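Local coordinates for protein neurotoxin (Clostridium botulinum, PDB 1ZB7) that is the light chain of botulinum neurotoxin type G, a zinc endopeptidase that cleaves the synaptobrevins VAMP1, VAMP2 and VAMP3 inside host cells, at residues T406-N409 with G410-K413; A414-K417 with E418-E421. All blocks are in the same frame, centred on the assembly; numbering follows the deposited sequence.

Contact 1. Residues T406-N409 with G410-K413; sequences TEFN and GQNK
The N409 and N412 side chains lie side by side, pointing the same way, with their amide planes 76° apart, and N409 OD1 stays 4.0 Å from N412 ND2, a neighbourly approach more than a bond. The F408 side chain touches K367 and N398, while the side-chain oxygen Q411 OE1 approaches the F408 ring obliquely and lies 4.0 Å from F408 CB. Across the two segments the hydrogen bonds are all backbone. Q411 N donates to F408 O at 3.1 Å, and N412 N donates to N409 O at 3.1 Å. The two bonds define overlapping type I turns in the loop between strands 377-381 and 421-422, entered through E407 and F408 with positive phi. N412 carries its CG anti to the backbone N (chi1 -170°), which lets OD1 turn forward to A414 N and close an Asx turn; its CB packs 3.3 Å from N409 O. Buried Q411 is satisfied at both ends of its amide: OE1 accepts from K367 N and N398 ND2, and NE2 donates to F221 O, tying the turns to strand 215-221.

Contact 2. Residues A414-K417 with E418-E421; sequences AVNK and EAYE
A419 fits closely against N416: its CB lies 3.3 Å from N416 O and 3.5 Å from N416 ND2, and both residues are buried. The same carbonyl accepts A419 N at 3.1 Å with an N-H...O angle of 157°, while N416 ND2 donates to G410 O, a bond that helps hold the amide against the A419 methyl. Y420 extends this packed side. With chi1 at 72°, its ring folds back over the turn: K417 O sits 3.9 Å above one face, offset toward the rim, and Y420 CE2 comes to 3.7 Å from K417 CA. Structurally this is a type I turn from N416 to A419 whose last three residues form a short 3-10 segment; the following bond, Y420 N to K417 O, is weak at 3.5 Å. The turn delivers the chain to strand 421-422, an outermost strand of the four-stranded antiparallel sheet. Exposed K417 and E418 make the solvent side. The K417 chain runs beside the tyrosine, bending at chi4 so that NZ, like Y420 OH, hydrogen-bonds K413 O. E418 crosses N416 with carboxylate and amide planes 80° apart, N416 OD1 is 3.7 Å from E418 CG, and the acid has in K402 a weak, long ion-pair partner.

Overall arrangement
Contacts 1 and 2 are consecutive parts of the same long connection between strands 377-381 and 421-422, their centres 10 Å apart and both toward the outside of the chain. Contact 1 is the more buried, and its chemistry is that of polar groups in a closed setting, with a glutamine amide and main-chain atoms matched to strand 215-221 and to neighbouring loops. Contact 2 mixes a packed alanine and tyrosine with exposed charges. F221 meets both: its carbonyl serves the first contact, whereas in the second its ring meets that of Y420, and the A419 side chain touches the same residue. Between the two turns, N409 O packs against N416 CB and V415 CG1.

Contact 1. Residues T406-N409 with G410-K413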
loop_
_atom_site.group_PDB
_atom_site.type_symbol
_atom_site.label_atom_id
_atom_site.label_comp_id
_atom_site.label_asym_id
_atom_site.label_seq_id
_atom_site.Cartn_x
_atom_site.Cartn_y
_atom_site.Cartn_z
ATOM N N THR A 406 -9.384 -26.656 11.790
ATOM C CA THR A 406 -9.047 -26.863 10.389
ATOM C C THR A 406 -9.380 -25.595 9.594
ATOM O O THR A 406 -10.492 -25.062 9.713
ATOM C CB THR A 406 -9.775 -28.172 9.854
ATOM O OG1 THR A 406 -8.990 -29.287 10.237
ATOM C CG2 THR A 406 -9.878 -28.268 8.343
ATOM N N GLU A 407 -8.398 -25.130 8.807
ATOM C CA GLU A 407 -8.545 -23.960 7.898
ATOM C C GLU A 407 -8.923 -22.651 8.632
ATOM O O GLU A 407 -9.485 -21.746 8.029
ATOM C CB GLU A 407 -9.606 -24.243 6.799
ATOM C CG GLU A 407 -9.123 -25.020 5.593
ATOM C CD GLU A 407 -10.239 -25.261 4.596
ATOM O OE1 GLU A 407 -11.374 -25.558 5.024
ATOM O OE2 GLU A 407 -10.027 -25.169 3.376
ATOM N N PHE A 408 -8.647 -22.598 9.936
ATOM C CA PHE A 408 -9.135 -21.546 10.866
ATOM C C PHE A 408 -10.663 -21.287 10.705
ATOM O O PHE A 408 -11.129 -20.113 10.605
ATOM C CB PHE A 408 -8.342 -20.220 10.700
ATOM C CG PHE A 408 -6.868 -20.389 10.429
ATOM C CD1 PHE A 408 -5.953 -20.500 11.468
ATOM C CD2 PHE A 408 -6.379 -20.366 9.116
ATOM C CE1 PHE A 408 -4.569 -20.655 11.223
ATOM C CE2 PHE A 408 -4.999 -20.465 8.862
ATOM C CZ PHE A 408 -4.083 -20.600 9.927
ATOM N N ASN A 409 -11.436 -22.363 10.693
ATOM C CA ASN A 409 -12.886 -22.274 10.537
ATOM C C ASN A 409 -13.594 -21.495 11.646
ATOM O O ASN A 409 -14.692 -20.929 11.461
ATOM C CB ASN A 409 -13.500 -23.684 10.410
ATOM C CG ASN A 409 -13.554 -24.178 8.967
ATOM O OD1 ASN A 409 -13.096 -23.523 8.043
ATOM N ND2 ASN A 409 -14.081 -25.342 8.789
ATOM N N GLY A 410 -12.977 -21.485 12.805
ATOM C CA GLY A 410 -13.556 -20.758 13.939
ATOM C C GLY A 410 -13.524 -19.227 13.760
ATOM O O GLY A 410 -14.243 -18.539 14.410
ATOM N N GLN A 411 -12.674 -18.728 12.867
ATOM C CA GLN A 411 -12.625 -17.293 12.502
ATOM C C GLN A 411 -13.379 -16.993 11.192
ATOM O O GLN A 411 -13.484 -15.857 10.758
ATOM C CB GLN A 411 -11.171 -16.846 12.353
ATOM C CG GLN A 411 -10.349 -16.752 13.691
ATOM C CD GLN A 411 -8.919 -16.339 13.403
ATOM O OE1 GLN A 411 -8.064 -17.177 13.295
ATOM N NE2 GLN A 411 -8.697 -15.071 13.148
ATOM N N ASN A 412 -13.948 -18.022 10.598
ATOM C CA ASN A 412 -14.597 -17.927 9.287
ATOM C C ASN A 412 -15.999 -17.379 9.475
ATOM O O ASN A 412 -16.811 -18.007 10.106
ATOM C CB ASN A 412 -14.603 -19.314 8.629
ATOM C CG ASN A 412 -15.027 -19.287 7.149
ATOM O OD1 ASN A 412 -15.930 -18.562 6.764
ATOM N ND2 ASN A 412 -14.347 -20.087 6.324
ATOM N N LYS A 413 -16.298 -16.191 8.936
ATOM C CA LYS A 413 -17.641 -15.615 9.216
ATOM C C LYS A 413 -18.788 -16.560 8.747
ATOM O O LYS A 413 -19.877 -16.520 9.347
ATOM C CB LYS A 413 -17.858 -14.302 8.511
ATOM C CG LYS A 413 -17.408 -13.009 9.159
ATOM C CD LYS A 413 -18.672 -12.121 9.076
ATOM C CE LYS A 413 -18.388 -10.797 8.701
ATOM N NZ LYS A 413 -19.738 -10.167 8.525
#

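Contact 2. Residues A414-K417 with E418-E421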
loop_
_atom_site.group_PDB
_atom_site.type_symbol
_atom_site.label_atom_id
_atom_site.label_comp_id
_atom_site.label_asym_id
_atom_site.label_seq_id
_atom_site.Cartn_x
_atom_site.Cartn_y
_atom_site.Cartn_z
ATOM N N ALA A 414 -18.577 -17.305 7.643
ATOM C CA ALA A 414 -19.672 -18.160 7.096
ATOM C C ALA A 414 -19.909 -19.439 7.896
ATOM O O ALA A 414 -21.001 -19.940 7.859
ATOM C CB ALA A 414 -19.457 -18.512 5.642
ATOM N N VAL A 415 -18.910 -19.930 8.627
ATOM C CA VAL A 415 -18.953 -21.144 9.379
ATOM C C VAL A 415 -19.250 -20.933 10.862
ATOM O O VAL A 415 -19.951 -21.708 11.424
ATOM C CB VAL A 415 -17.606 -21.848 9.291
ATOM C CG1 VAL A 415 -17.513 -23.057 10.268
ATOM C CG2 VAL A 415 -17.351 -22.315 7.939
ATOM N N ASN A 416 -18.637 -19.956 11.524
ATOM C CA ASN A 416 -18.758 -19.835 12.976
ATOM C C ASN A 416 -19.683 -18.652 13.349
ATOM O O ASN A 416 -19.323 -17.735 14.092
ATOM C CB ASN A 416 -17.346 -19.709 13.632
ATOM C CG ASN A 416 -17.401 -19.976 15.125
ATOM O OD1 ASN A 416 -18.421 -20.479 15.591
ATOM N ND2 ASN A 416 -16.356 -19.580 15.897
ATOM N N LYS A 417 -20.855 -18.662 12.753
ATOM C CA LYS A 417 -21.856 -17.615 12.943
ATOM C C LYS A 417 -22.305 -17.379 14.387
ATOM O O LYS A 417 -22.664 -16.271 14.776
ATOM C CB LYS A 417 -23.081 -17.935 12.064
ATOM C CG LYS A 417 -22.806 -17.789 10.573
ATOM C CD LYS A 417 -24.122 -17.593 9.775
ATOM C CE LYS A 417 -23.900 -17.083 8.329
ATOM N NZ LYS A 417 -22.862 -15.951 8.336
ATOM N N GLU A 418 -22.271 -18.403 15.192
ATOM C CA GLU A 418 -22.721 -18.263 16.576
ATOM C C GLU A 418 -21.735 -17.379 17.398
ATOM O O GLU A 418 -22.065 -16.819 18.474
ATOM C CB GLU A 418 -22.904 -19.670 17.182
ATOM C CG GLU A 418 -21.581 -20.305 17.468
ATOM C CD GLU A 418 -21.687 -21.724 17.993
ATOM O OE1 GLU A 418 -22.227 -21.900 19.117
ATOM O OE2 GLU A 418 -21.139 -22.632 17.313
ATOM N N ALA A 419 -20.517 -17.210 16.872
ATOM C CA ALA A 419 -19.488 -16.497 17.607
ATOM C C ALA A 419 -19.733 -14.980 17.692
ATOM O O ALA A 419 -19.208 -14.312 18.577
ATOM C CB ALA A 419 -18.170 -16.810 17.004
ATOM N N TYR A 420 -20.563 -14.436 16.807
ATOM C CA TYR A 420 -20.590 -12.954 16.574
ATOM C C TYR A 420 -21.919 -12.479 16.152
ATOM O O TYR A 420 -22.722 -13.239 15.728
ATOM C CB TYR A 420 -19.585 -12.513 15.484
ATOM C CG TYR A 420 -20.003 -12.914 14.100
ATOM C CD1 TYR A 420 -20.814 -12.079 13.310
ATOM C CD2 TYR A 420 -19.573 -14.106 13.562
ATOM C CE1 TYR A 420 -21.244 -12.485 12.002
ATOM C CE2 TYR A 420 -19.959 -14.508 12.291
ATOM C CZ TYR A 420 -20.801 -13.718 11.530
ATOM O OH TYR A 420 -21.118 -14.179 10.297
ATOM N N GLU A 421 -22.097 -11.174 16.144
ATOM C CA GLU A 421 -23.252 -10.590 15.494
ATOM C C GLU A 421 -22.849 -9.378 14.646
ATOM O O GLU A 421 -21.845 -8.688 14.962
ATOM C CB GLU A 421 -24.328 -10.345 16.589
ATOM C CG GLU A 421 -24.290 -9.036 17.285
ATOM C CD GLU A 421 -23.784 -9.010 18.773
ATOM O OE1 GLU A 421 -23.260 -10.012 19.371
ATOM O OE2 GLU A 421 -23.904 -7.883 19.341
#